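Local coordinates for hypothetical sugar ABC-transporter sugar binding protein (Arthrobacter globiformis, PDB 7BVT) that binds the cyclic tetrasaccharide cyclic alpha-maltosyl-1,6-maltose, probably to hand it to an ABC transporter for uptake into the cell, at residues P182-Y187 with G241-A246; Y187-D192 with E387-L392; W199-N204 with Q232-L237; L205-G210 with P283-G288. All coordinates share one frame; numbering follows the deposited sequence.

How the interactions relate
From the N terminus, the chain reaches the loop after helix 165-179, where 182-187 and 187-192 run on from each other through Tyr187, then helix 195-207, which supplies 199-204 and 205-210. Interaction 1 closes a loop at 241-246 and encloses interaction 3, where helix 195-207 meets helix 225-239. Interaction 4 joins the end of helix 195-207 to 283-288, before strand 292-301, and crosses both. Interaction 2 closes the longest loop, at helix 377-392; it crosses interaction 1 and contains interactions 3 and 4. Interactions 1, 2 and 3 touch: Trp234 packs against Leu186 and Leu392, and Tyr245 OH bonds to Glu389.

Interaction 1. Residues P182-Y187 with G241-A246; sequences PGYDLY and GVSPYA
Ser243 turns OG anti to its own carbonyl carbon (chi1 -56°), which carries the hydroxyl to Tyr184 O, while Leu186, with CG likewise opposite the carbonyl carbon (chi1 -76°), sets CD1 against Ser243 CB at 3.6 Å. Ser243 OG donates to Tyr184 O over 2.7 Å, arriving from above the carbonyl plane, 37° out of it. Ser243 OG also lies at the edge of the Tyr184 ring, 3.4 Å from CD2. Next to this bond, Val242 O receives two weak ones, from Gly183 N at 2.9 Å and from Tyr184 N at 3.4 Å. An alanine at Ser243 would lack the hydroxyl and would probably leave Tyr184 O without this donor, weakening the tie between the loops. Pro182 CB meets Pro244 CD at 3.7 Å, the two side chains crossing at about a right angle. Two waters continue the seam: both donate to Pro244 O, one accepting from Leu186 N and the other donating to Leu186 O. The loop after helix 165-179 is thus fastened to the loop after helix 225-239. Every direct bond ends on a main-chain carbonyl and the waters link main-chain atoms only, which implies a partly hydrated seam with Ser243 OG its one side-chain donor.

Interaction 2. Residues Y187-D192 with E387-L392; sequences YTQAGD and EIEKAL
Glu389 reaches from helix 377-392 to Ala190 in the loop that precedes helix 195-207, a side-chain-to-backbone hydrogen bond within the fold of a family 1 solute-binding protein. Its CG stands anti to the backbone N (chi1 178°) and the chain stays extended beyond CG, which brings the carboxylate to the loop backbone. Glu389 OE1 accepts from Ala190 N at 3.0 Å in a nearly straight bond, 171° at the hydrogen, although the N-H meets it from above the carboxylate plane, 51° out. The methylene part is used too: Glu389 CG lies 3.4 Å from Thr188 O. The other oxygen, Glu389 OE2, touches Gln189 CG at 3.5 Å, with the Gln189 amide steeply turned from the carboxylate. OE2 has its own partners, the hydroxyl of Tyr245 and a water, so both carboxylate oxygens are engaged, which would probably stabilise the negative charge. Thr188 puts OG1 between its backbone N and carbonyl carbon, where it bonds to Ala246 N, leaving CB and CG2 to meet Leu392. That leucine, which also packs on Leu197 and Trp234, brings CD1 to 3.9 Å from Thr188 CB. The water that donates to Glu389 OE2 bridges back to the loop, accepting from Gln189 NE2 at 3.1 Å.

Interaction 3. Residues W199-N204 with Q232-L237; sequences WNFQVN and QYWVDL. With GLC (alpha-D-glucopyranose), chain B; GLC (alpha-D-glucopyranose), chain C.
The helical segments 199-204 and 232-237 pass 11.3 Å apart at closest approach, their N-to-C directions 113° apart, and the side chains of Trp234, Phe201 and Asn204 fill the distance between them. The Trp234 indole lies along the first helix. Phe201 turns its edge to one face of it, a T-shaped pair with its centroid 5.2 Å from that of the five-membered ring and the planes at 68°; the nearest atoms are Phe201 CD1 and Trp234 CE2, 3.8 Å apart. With CG anti to its backbone N (chi1 -177°), Phe201 brings the CD1 edge of its ring over the indole face, while its CA meets the rim at Trp234 CZ2, 3.5 Å away. At the indole edge Trp234 NE1 donates to Asn204 OD1 over 2.9 Å, using a lone pair in the carbonyl plane. The other end of that amide, ND2, bonds to Gln207 OE1 and also borders the edge of Tyr233, so the amide is gripped at both ends and its flip is settled. A leucine in place of Trp234 would probably leave Asn204 OD1 without its donor and open a gap beside Phe201.

On the same helix, Trp199 faces the sugar pocket: NE1 donates to O6 of the chain B glucose at 3.1 Å, and C6 of the chain C glucose lies over one indole face. Around the pair, Asn200 and Val203 rest on strand 140-147, Asn200 ND2 bonds to Gln260 of strand 258-262, and Tyr233 stacks on Trp165 and touches Leu168, both of helix 165-179.

Interaction 4. Residues L205-G210 with P283-G288; sequences LWQAGG and PYPSDG
Gln207, in the last turn of helix 195-207, meets the loop 283-288 just where the helix ends in a Schellman motif at Gly209; opposite it, Pro285 to Gly288 form a type I beta turn. The motif is documented by Gly209 N to Trp206 O at 2.9 Å and Gly210 N to Leu205 O at 2.9 Å, and the turn by the bond from Gly288 N to Pro285 O.

Among polar contacts, the Gln207 amide lies against Pro283 O: NE2 donates to it at 3.0 Å, but with an angle of only 130° at the hydrogen the bond is weak. OE1 is engaged elsewhere: besides its bond to Asn204 it accepts from Trp165 NE1, and these two donors fix which end of the amide is the oxygen. Gln207 therefore links helix 165-179, its own helix and the loop before strand 292-301.

The van der Waals contacts run along the same side chain. CG stands opposite the carbonyl carbon (chi1 -70°) and the chain is extended beyond it, a course that takes it along the loop from Pro285 to Pro283: Gln207 CB packs on Pro285 CD at 3.7 Å, and farther out Gln207 NE2 lies 3.6 Å from Tyr284 CB. The amide and the Tyr284 ring are turned 52° from each other. Pro285 also reaches Glu229 of helix 225-239, as does Ala208.

Backbone closeness completes the joint. A side chain on Gly288 would run into Gln207 O, and the bare alpha carbon can approach: Gly288 CA sits 3.2 Å from Gln207 O in a CA-H...O contact.

Interaction 1. Residues P182-Y187 with G241-A246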
# COMPACT_ATOMS: atom_id res chain seq x y z
N PRO A 182 -16.12 16.05 12.79
CA PRO A 182 -14.73 16.12 12.33
C PRO A 182 -14.71 16.31 10.82
O PRO A 182 -15.46 15.61 10.12
CB PRO A 182 -14.10 14.76 12.70
CG PRO A 182 -15.06 14.15 13.67
CD PRO A 182 -16.42 14.72 13.34
N GLY A 183 -13.86 17.23 10.33
CA GLY A 183 -13.74 17.52 8.90
C GLY A 183 -12.90 16.46 8.22
O GLY A 183 -13.03 16.32 7.01
N TYR A 184 -12.03 15.79 8.98
CA TYR A 184 -11.00 14.89 8.38
C TYR A 184 -10.55 13.90 9.47
O TYR A 184 -10.11 14.37 10.53
CB TYR A 184 -9.85 15.71 7.83
CG TYR A 184 -8.68 14.90 7.34
CD1 TYR A 184 -8.78 14.07 6.22
CD2 TYR A 184 -7.44 15.03 7.93
CE1 TYR A 184 -7.69 13.34 5.76
CE2 TYR A 184 -6.33 14.33 7.46
CZ TYR A 184 -6.45 13.51 6.36
OH TYR A 184 -5.38 12.77 5.93
N ASP A 185 -10.57 12.60 9.19
CA ASP A 185 -10.09 11.61 10.19
C ASP A 185 -8.58 11.45 10.03
O ASP A 185 -8.14 11.25 8.88
CB ASP A 185 -10.75 10.23 10.02
CG ASP A 185 -12.21 10.16 10.39
OD1 ASP A 185 -12.79 11.20 10.75
OD2 ASP A 185 -12.73 9.05 10.30
N LEU A 186 -7.86 11.39 11.14
CA LEU A 186 -6.45 10.95 11.16
C LEU A 186 -6.36 9.59 11.83
O LEU A 186 -7.12 9.31 12.80
CB LEU A 186 -5.57 11.95 11.89
CG LEU A 186 -5.24 13.20 11.12
CD1 LEU A 186 -4.63 14.18 12.08
CD2 LEU A 186 -4.33 12.87 9.92
N TYR A 187 -5.43 8.77 11.33
CA TYR A 187 -5.20 7.42 11.89
C TYR A 187 -4.18 7.59 13.01
O TYR A 187 -2.98 7.50 12.77
CB TYR A 187 -4.80 6.45 10.78
CG TYR A 187 -5.14 5.02 11.08
CD1 TYR A 187 -4.51 4.34 12.12
CD2 TYR A 187 -6.13 4.37 10.36
CE1 TYR A 187 -4.84 3.03 12.42
CE2 TYR A 187 -6.46 3.05 10.65
CZ TYR A 187 -5.81 2.39 11.68
OH TYR A 187 -6.13 1.10 12.01
N GLY A 241 -9.38 20.58 16.52
CA GLY A 241 -10.57 19.72 16.56
C GLY A 241 -11.06 19.23 15.21
O GLY A 241 -12.04 18.45 15.20
N VAL A 242 -10.42 19.67 14.11
CA VAL A 242 -10.82 19.17 12.74
C VAL A 242 -10.63 17.66 12.65
O VAL A 242 -11.50 16.98 12.08
CB VAL A 242 -10.09 19.92 11.62
CG1 VAL A 242 -10.29 19.22 10.28
CG2 VAL A 242 -10.54 21.37 11.55
N SER A 243 -9.56 17.13 13.26
CA SER A 243 -9.22 15.68 13.26
C SER A 243 -8.98 15.19 14.68
O SER A 243 -7.83 15.17 15.11
CB SER A 243 -7.94 15.49 12.45
OG SER A 243 -8.12 16.03 11.16
N PRO A 244 -10.01 14.89 15.49
CA PRO A 244 -9.74 14.56 16.88
C PRO A 244 -8.83 13.35 17.02
O PRO A 244 -8.88 12.44 16.24
CB PRO A 244 -11.14 14.29 17.48
CG PRO A 244 -12.05 15.12 16.61
CD PRO A 244 -11.46 15.01 15.22
N TYR A 245 -8.10 13.35 18.11
CA TYR A 245 -7.27 12.20 18.55
C TYR A 245 -8.15 11.01 18.90
O TYR A 245 -9.23 11.18 19.51
CB TYR A 245 -6.39 12.58 19.74
CG TYR A 245 -5.67 11.37 20.30
CD1 TYR A 245 -4.75 10.68 19.54
CD2 TYR A 245 -5.93 10.91 21.58
CE1 TYR A 245 -4.07 9.58 20.05
CE2 TYR A 245 -5.29 9.79 22.09
CZ TYR A 245 -4.34 9.14 21.34
OH TYR A 245 -3.72 8.03 21.85
N ALA A 246 -7.71 9.82 18.50
CA ALA A 246 -8.36 8.52 18.82
C ALA A 246 -9.83 8.51 18.35
O ALA A 246 -10.72 7.95 19.06
CB ALA A 246 -8.21 8.24 20.30
O HOH W 1 -9.49 12.20 13.49
O HOH W 2 -7.98 10.01 15.33

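Interaction 2. Residues Y187-D192 with E387-L392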
# COMPACT_ATOMS: atom_id res chain seq x y z
N TYR A 187 -5.43 8.77 11.33
CA TYR A 187 -5.20 7.42 11.89
C TYR A 187 -4.18 7.59 13.01
O TYR A 187 -2.98 7.50 12.77
CB TYR A 187 -4.80 6.45 10.78
CG TYR A 187 -5.14 5.02 11.08
CD1 TYR A 187 -4.51 4.34 12.12
CD2 TYR A 187 -6.13 4.37 10.36
CE1 TYR A 187 -4.84 3.03 12.42
CE2 TYR A 187 -6.46 3.05 10.65
CZ TYR A 187 -5.81 2.39 11.68
OH TYR A 187 -6.13 1.10 12.01
N THR A 188 -4.65 7.91 14.23
CA THR A 188 -3.78 8.46 15.28
C THR A 188 -3.40 7.42 16.33
O THR A 188 -2.57 7.80 17.14
CB THR A 188 -4.44 9.65 15.99
OG1 THR A 188 -5.68 9.24 16.56
CG2 THR A 188 -4.73 10.82 15.08
N GLN A 189 -3.96 6.21 16.32
CA GLN A 189 -3.55 5.18 17.31
C GLN A 189 -2.73 4.05 16.68
O GLN A 189 -3.16 3.44 15.67
CB GLN A 189 -4.79 4.64 18.01
CG GLN A 189 -5.49 5.73 18.80
CD GLN A 189 -6.69 5.16 19.51
OE1 GLN A 189 -7.79 5.17 18.98
NE2 GLN A 189 -6.43 4.55 20.66
N ALA A 190 -1.59 3.77 17.30
CA ALA A 190 -0.63 2.73 16.84
C ALA A 190 -1.32 1.36 16.74
O ALA A 190 -1.08 0.66 15.77
CB ALA A 190 0.57 2.73 17.75
N GLY A 191 -2.15 0.96 17.70
CA GLY A 191 -2.66 -0.42 17.69
C GLY A 191 -1.54 -1.46 17.77
O GLY A 191 -0.43 -1.14 18.27
N ASP A 192 -1.83 -2.68 17.33
CA ASP A 192 -0.94 -3.86 17.50
C ASP A 192 0.35 -3.68 16.69
O ASP A 192 1.39 -3.99 17.24
CB ASP A 192 -1.63 -5.15 17.04
CG ASP A 192 -2.72 -5.63 17.99
OD1 ASP A 192 -2.65 -5.28 19.20
OD2 ASP A 192 -3.65 -6.32 17.49
N GLU A 387 5.98 6.46 19.33
CA GLU A 387 6.57 7.73 19.74
C GLU A 387 5.76 8.85 19.11
O GLU A 387 5.53 9.87 19.78
CB GLU A 387 8.04 7.83 19.38
CG GLU A 387 8.91 6.88 20.15
CD GLU A 387 9.04 7.17 21.64
OE1 GLU A 387 8.43 8.14 22.12
OE2 GLU A 387 9.83 6.44 22.32
N ILE A 388 5.37 8.69 17.85
CA ILE A 388 4.67 9.80 17.17
C ILE A 388 3.32 9.99 17.87
O ILE A 388 2.88 11.12 17.94
CB ILE A 388 4.51 9.50 15.67
CG1 ILE A 388 5.87 9.46 14.96
CG2 ILE A 388 3.57 10.49 15.00
CD1 ILE A 388 6.62 10.76 14.88
N GLU A 389 2.67 8.92 18.29
CA GLU A 389 1.33 9.00 18.89
C GLU A 389 1.35 9.90 20.14
O GLU A 389 0.35 10.53 20.44
CB GLU A 389 0.84 7.60 19.23
CG GLU A 389 -0.52 7.64 19.89
CD GLU A 389 -1.22 6.32 20.03
OE1 GLU A 389 -0.60 5.30 19.68
OE2 GLU A 389 -2.42 6.31 20.41
N LYS A 390 2.49 9.98 20.81
CA LYS A 390 2.58 10.82 22.03
C LYS A 390 2.33 12.28 21.63
O LYS A 390 1.68 12.99 22.40
CB LYS A 390 3.94 10.60 22.70
CG LYS A 390 4.11 9.16 23.17
CD LYS A 390 5.33 9.00 24.05
CE LYS A 390 5.67 7.54 24.22
NZ LYS A 390 7.06 7.37 24.69
N ALA A 391 2.82 12.74 20.48
CA ALA A 391 2.53 14.12 20.00
C ALA A 391 1.06 14.21 19.61
O ALA A 391 0.43 15.22 19.95
CB ALA A 391 3.40 14.49 18.86
N LEU A 392 0.50 13.22 18.95
CA LEU A 392 -0.93 13.27 18.52
C LEU A 392 -1.83 13.33 19.76
O LEU A 392 -2.91 14.01 19.76
CB LEU A 392 -1.23 12.04 17.63
CG LEU A 392 -0.25 11.79 16.49
CD1 LEU A 392 -0.71 10.62 15.65
CD2 LEU A 392 -0.03 13.04 15.65
O HOH W 3 -3.42 4.17 21.35

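Interaction 3. Residues W199-N204 with Q232-L237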
# COMPACT_ATOMS: atom_id res chain seq x y z
N TRP A 199 1.90 4.30 8.05
CA TRP A 199 1.82 4.31 6.57
C TRP A 199 0.92 5.47 6.11
O TRP A 199 1.16 5.98 5.02
CB TRP A 199 1.45 2.93 6.05
CG TRP A 199 0.09 2.69 5.50
CD1 TRP A 199 -1.11 2.82 6.13
CD2 TRP A 199 -0.21 2.18 4.19
NE1 TRP A 199 -2.13 2.48 5.27
CE2 TRP A 199 -1.61 2.07 4.09
CE3 TRP A 199 0.57 1.83 3.09
CZ2 TRP A 199 -2.23 1.56 2.94
CZ3 TRP A 199 -0.05 1.34 1.96
CH2 TRP A 199 -1.42 1.28 1.87
N ASN A 200 0.00 5.93 6.95
CA ASN A 200 -0.73 7.18 6.65
C ASN A 200 0.18 8.39 6.80
O ASN A 200 0.12 9.31 5.95
CB ASN A 200 -1.98 7.27 7.53
CG ASN A 200 -3.15 6.48 6.99
OD1 ASN A 200 -3.52 5.43 7.56
ND2 ASN A 200 -3.66 6.92 5.88
N PHE A 201 1.01 8.42 7.84
CA PHE A 201 1.94 9.52 8.06
C PHE A 201 2.99 9.58 6.95
O PHE A 201 3.35 10.68 6.52
CB PHE A 201 2.63 9.36 9.42
CG PHE A 201 3.53 10.51 9.72
CD1 PHE A 201 3.03 11.73 10.18
CD2 PHE A 201 4.88 10.42 9.47
CE1 PHE A 201 3.88 12.81 10.36
CE2 PHE A 201 5.72 11.47 9.70
CZ PHE A 201 5.23 12.67 10.15
N GLN A 202 3.50 8.43 6.50
CA GLN A 202 4.58 8.45 5.49
C GLN A 202 4.11 9.24 4.27
O GLN A 202 4.91 9.85 3.61
CB GLN A 202 4.94 7.02 5.09
CG GLN A 202 5.85 6.35 6.09
CD GLN A 202 5.82 4.82 6.04
OE1 GLN A 202 4.93 4.21 5.47
NE2 GLN A 202 6.81 4.20 6.70
N VAL A 203 2.84 9.15 3.91
CA VAL A 203 2.32 9.90 2.73
C VAL A 203 2.69 11.36 2.89
O VAL A 203 3.24 11.95 1.98
CB VAL A 203 0.79 9.76 2.65
CG1 VAL A 203 0.21 10.70 1.61
CG2 VAL A 203 0.39 8.33 2.40
N ASN A 204 2.37 11.94 4.04
CA ASN A 204 2.55 13.39 4.26
C ASN A 204 4.04 13.72 4.47
O ASN A 204 4.49 14.78 3.97
CB ASN A 204 1.74 13.81 5.47
CG ASN A 204 0.24 13.67 5.27
OD1 ASN A 204 -0.47 13.28 6.19
ND2 ASN A 204 -0.26 13.90 4.06
N GLN A 232 3.62 18.51 12.23
CA GLN A 232 2.93 19.76 12.66
C GLN A 232 1.57 19.83 11.98
O GLN A 232 0.59 20.30 12.60
CB GLN A 232 3.76 20.98 12.29
CG GLN A 232 3.22 22.26 12.93
CD GLN A 232 3.37 22.21 14.43
OE1 GLN A 232 4.50 22.10 14.96
NE2 GLN A 232 2.25 22.27 15.15
N TYR A 233 1.47 19.30 10.76
CA TYR A 233 0.17 19.23 10.04
C TYR A 233 -0.82 18.37 10.83
O TYR A 233 -1.98 18.80 11.05
CB TYR A 233 0.39 18.70 8.63
CG TYR A 233 -0.78 18.40 7.72
CD1 TYR A 233 -1.78 19.31 7.47
CD2 TYR A 233 -0.72 17.27 6.93
CE1 TYR A 233 -2.77 19.06 6.54
CE2 TYR A 233 -1.69 17.00 5.97
CZ TYR A 233 -2.70 17.92 5.76
OH TYR A 233 -3.62 17.69 4.78
N TRP A 234 -0.42 17.15 11.16
CA TRP A 234 -1.24 16.27 12.01
C TRP A 234 -1.60 17.01 13.31
O TRP A 234 -2.76 16.98 13.70
CB TRP A 234 -0.58 14.92 12.30
CG TRP A 234 -0.58 13.98 11.12
CD1 TRP A 234 -0.23 14.27 9.82
CD2 TRP A 234 -0.87 12.59 11.15
NE1 TRP A 234 -0.36 13.15 9.04
CE2 TRP A 234 -0.78 12.12 9.82
CE3 TRP A 234 -1.28 11.71 12.14
CZ2 TRP A 234 -0.99 10.79 9.50
CZ3 TRP A 234 -1.51 10.39 11.82
CH2 TRP A 234 -1.40 9.94 10.50
N VAL A 235 -0.62 17.58 13.98
CA VAL A 235 -0.89 18.14 15.34
C VAL A 235 -1.82 19.36 15.21
O VAL A 235 -2.74 19.52 16.05
CB VAL A 235 0.41 18.47 16.08
CG1 VAL A 235 0.16 19.29 17.33
CG2 VAL A 235 1.16 17.19 16.40
N ASP A 236 -1.66 20.11 14.13
CA ASP A 236 -2.53 21.29 13.89
C ASP A 236 -3.95 20.85 13.64
O ASP A 236 -4.88 21.51 14.13
CB ASP A 236 -2.07 22.17 12.73
CG ASP A 236 -0.82 22.96 13.02
OD1 ASP A 236 -0.40 22.99 14.17
OD2 ASP A 236 -0.27 23.52 12.06
N LEU A 237 -4.16 19.80 12.84
CA LEU A 237 -5.51 19.22 12.58
C LEU A 237 -6.15 18.77 13.90
O LEU A 237 -7.34 19.03 14.11
CB LEU A 237 -5.43 18.06 11.58
CG LEU A 237 -5.15 18.49 10.15
CD1 LEU A 237 -4.67 17.32 9.31
CD2 LEU A 237 -6.42 19.08 9.53
C1 GLC B . -2.95 -0.28 7.94
C2 GLC B . -3.62 -0.81 9.22
C3 GLC B . -5.00 -1.34 8.84
C4 GLC B . -5.86 -0.25 8.17
C5 GLC B . -5.09 0.52 7.06
C6 GLC B . -5.67 1.90 6.86
O2 GLC B . -2.81 -1.86 9.79
O3 GLC B . -5.68 -1.85 10.00
O4 GLC B . -7.02 -0.89 7.62
O5 GLC B . -3.71 0.81 7.44
O6 GLC B . -5.18 2.37 5.60
C1 GLC C . -3.17 -2.61 2.85
C2 GLC C . -1.93 -2.80 2.03
C3 GLC C . -0.78 -3.20 2.92
C4 GLC C . -0.64 -2.15 4.03
C5 GLC C . -1.93 -2.11 4.85
C6 GLC C . -1.83 -1.04 5.95
O2 GLC C . -2.24 -3.69 0.97
O3 GLC C . 0.41 -3.32 2.11
O4 GLC C . 0.41 -2.46 4.92
O5 GLC C . -2.97 -1.73 3.99
O6 GLC C . -2.80 -1.36 6.95

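Interaction 4. Residues L205-G210 with P283-G288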
# COMPACT_ATOMS: atom_id res chain seq x y z
N LEU A 205 4.82 12.80 5.04
CA LEU A 205 6.29 12.96 5.16
C LEU A 205 6.87 13.08 3.74
O LEU A 205 7.64 13.99 3.44
CB LEU A 205 6.84 11.76 5.94
CG LEU A 205 8.36 11.66 5.97
CD1 LEU A 205 8.98 12.76 6.82
CD2 LEU A 205 8.76 10.29 6.47
N TRP A 206 6.52 12.18 2.83
CA TRP A 206 7.03 12.23 1.44
C TRP A 206 6.53 13.46 0.68
O TRP A 206 7.35 14.08 -0.06
CB TRP A 206 6.65 10.96 0.72
CG TRP A 206 7.38 9.75 1.17
CD1 TRP A 206 8.69 9.63 1.53
CD2 TRP A 206 6.80 8.44 1.31
NE1 TRP A 206 8.98 8.32 1.89
CE2 TRP A 206 7.82 7.58 1.79
CE3 TRP A 206 5.50 7.94 1.14
CZ2 TRP A 206 7.59 6.24 2.03
CZ3 TRP A 206 5.29 6.60 1.35
CH2 TRP A 206 6.32 5.77 1.79
N GLN A 207 5.28 13.88 0.89
CA GLN A 207 4.76 15.07 0.20
C GLN A 207 5.54 16.30 0.64
O GLN A 207 5.72 17.19 -0.17
CB GLN A 207 3.29 15.29 0.59
CG GLN A 207 2.37 14.24 0.00
CD GLN A 207 0.97 14.43 0.51
OE1 GLN A 207 0.79 14.92 1.63
NE2 GLN A 207 -0.04 14.13 -0.31
N ALA A 208 6.02 16.37 1.89
CA ALA A 208 6.82 17.50 2.40
C ALA A 208 8.27 17.44 1.88
O ALA A 208 9.04 18.39 2.14
CB ALA A 208 6.78 17.52 3.90
N GLY A 209 8.65 16.39 1.15
CA GLY A 209 10.03 16.26 0.63
C GLY A 209 10.90 15.48 1.58
O GLY A 209 12.12 15.48 1.39
N GLY A 210 10.28 14.82 2.57
CA GLY A 210 10.98 14.07 3.63
C GLY A 210 11.30 12.65 3.21
O GLY A 210 10.85 12.20 2.16
N PRO A 283 -4.32 15.48 -0.76
CA PRO A 283 -3.85 16.87 -0.74
C PRO A 283 -2.39 16.97 -0.30
O PRO A 283 -1.99 16.25 0.62
CB PRO A 283 -4.75 17.57 0.25
CG PRO A 283 -6.04 16.76 0.15
CD PRO A 283 -5.59 15.33 -0.05
N TYR A 284 -1.64 17.86 -0.93
CA TYR A 284 -0.19 18.02 -0.67
C TYR A 284 0.18 19.48 -0.46
O TYR A 284 -0.58 20.38 -0.83
CB TYR A 284 0.64 17.37 -1.76
CG TYR A 284 0.59 17.97 -3.14
CD1 TYR A 284 -0.42 17.64 -4.03
CD2 TYR A 284 1.61 18.77 -3.58
CE1 TYR A 284 -0.41 18.14 -5.33
CE2 TYR A 284 1.62 19.30 -4.86
CZ TYR A 284 0.62 18.96 -5.75
OH TYR A 284 0.67 19.44 -7.04
N PRO A 285 1.33 19.77 0.15
CA PRO A 285 1.58 21.14 0.57
C PRO A 285 1.95 21.94 -0.67
O PRO A 285 2.49 21.42 -1.64
CB PRO A 285 2.73 21.07 1.58
CG PRO A 285 3.15 19.63 1.68
CD PRO A 285 2.35 18.85 0.66
N SER A 286 1.59 23.21 -0.64
CA SER A 286 2.02 24.12 -1.72
C SER A 286 3.56 24.11 -1.79
O SER A 286 4.06 24.22 -2.84
CB SER A 286 1.42 25.47 -1.46
OG SER A 286 2.14 26.06 -0.41
N ASP A 287 4.29 23.88 -0.69
CA ASP A 287 5.78 23.85 -0.68
C ASP A 287 6.32 22.44 -0.98
O ASP A 287 7.52 22.20 -0.70
CB ASP A 287 6.35 24.42 0.62
CG ASP A 287 6.09 23.69 1.92
OD1 ASP A 287 5.65 22.49 1.92
OD2 ASP A 287 6.39 24.32 2.97
N GLY A 288 5.49 21.52 -1.49
CA GLY A 288 5.88 20.11 -1.55
C GLY A 288 5.50 19.48 -2.87
O GLY A 288 5.52 20.13 -3.92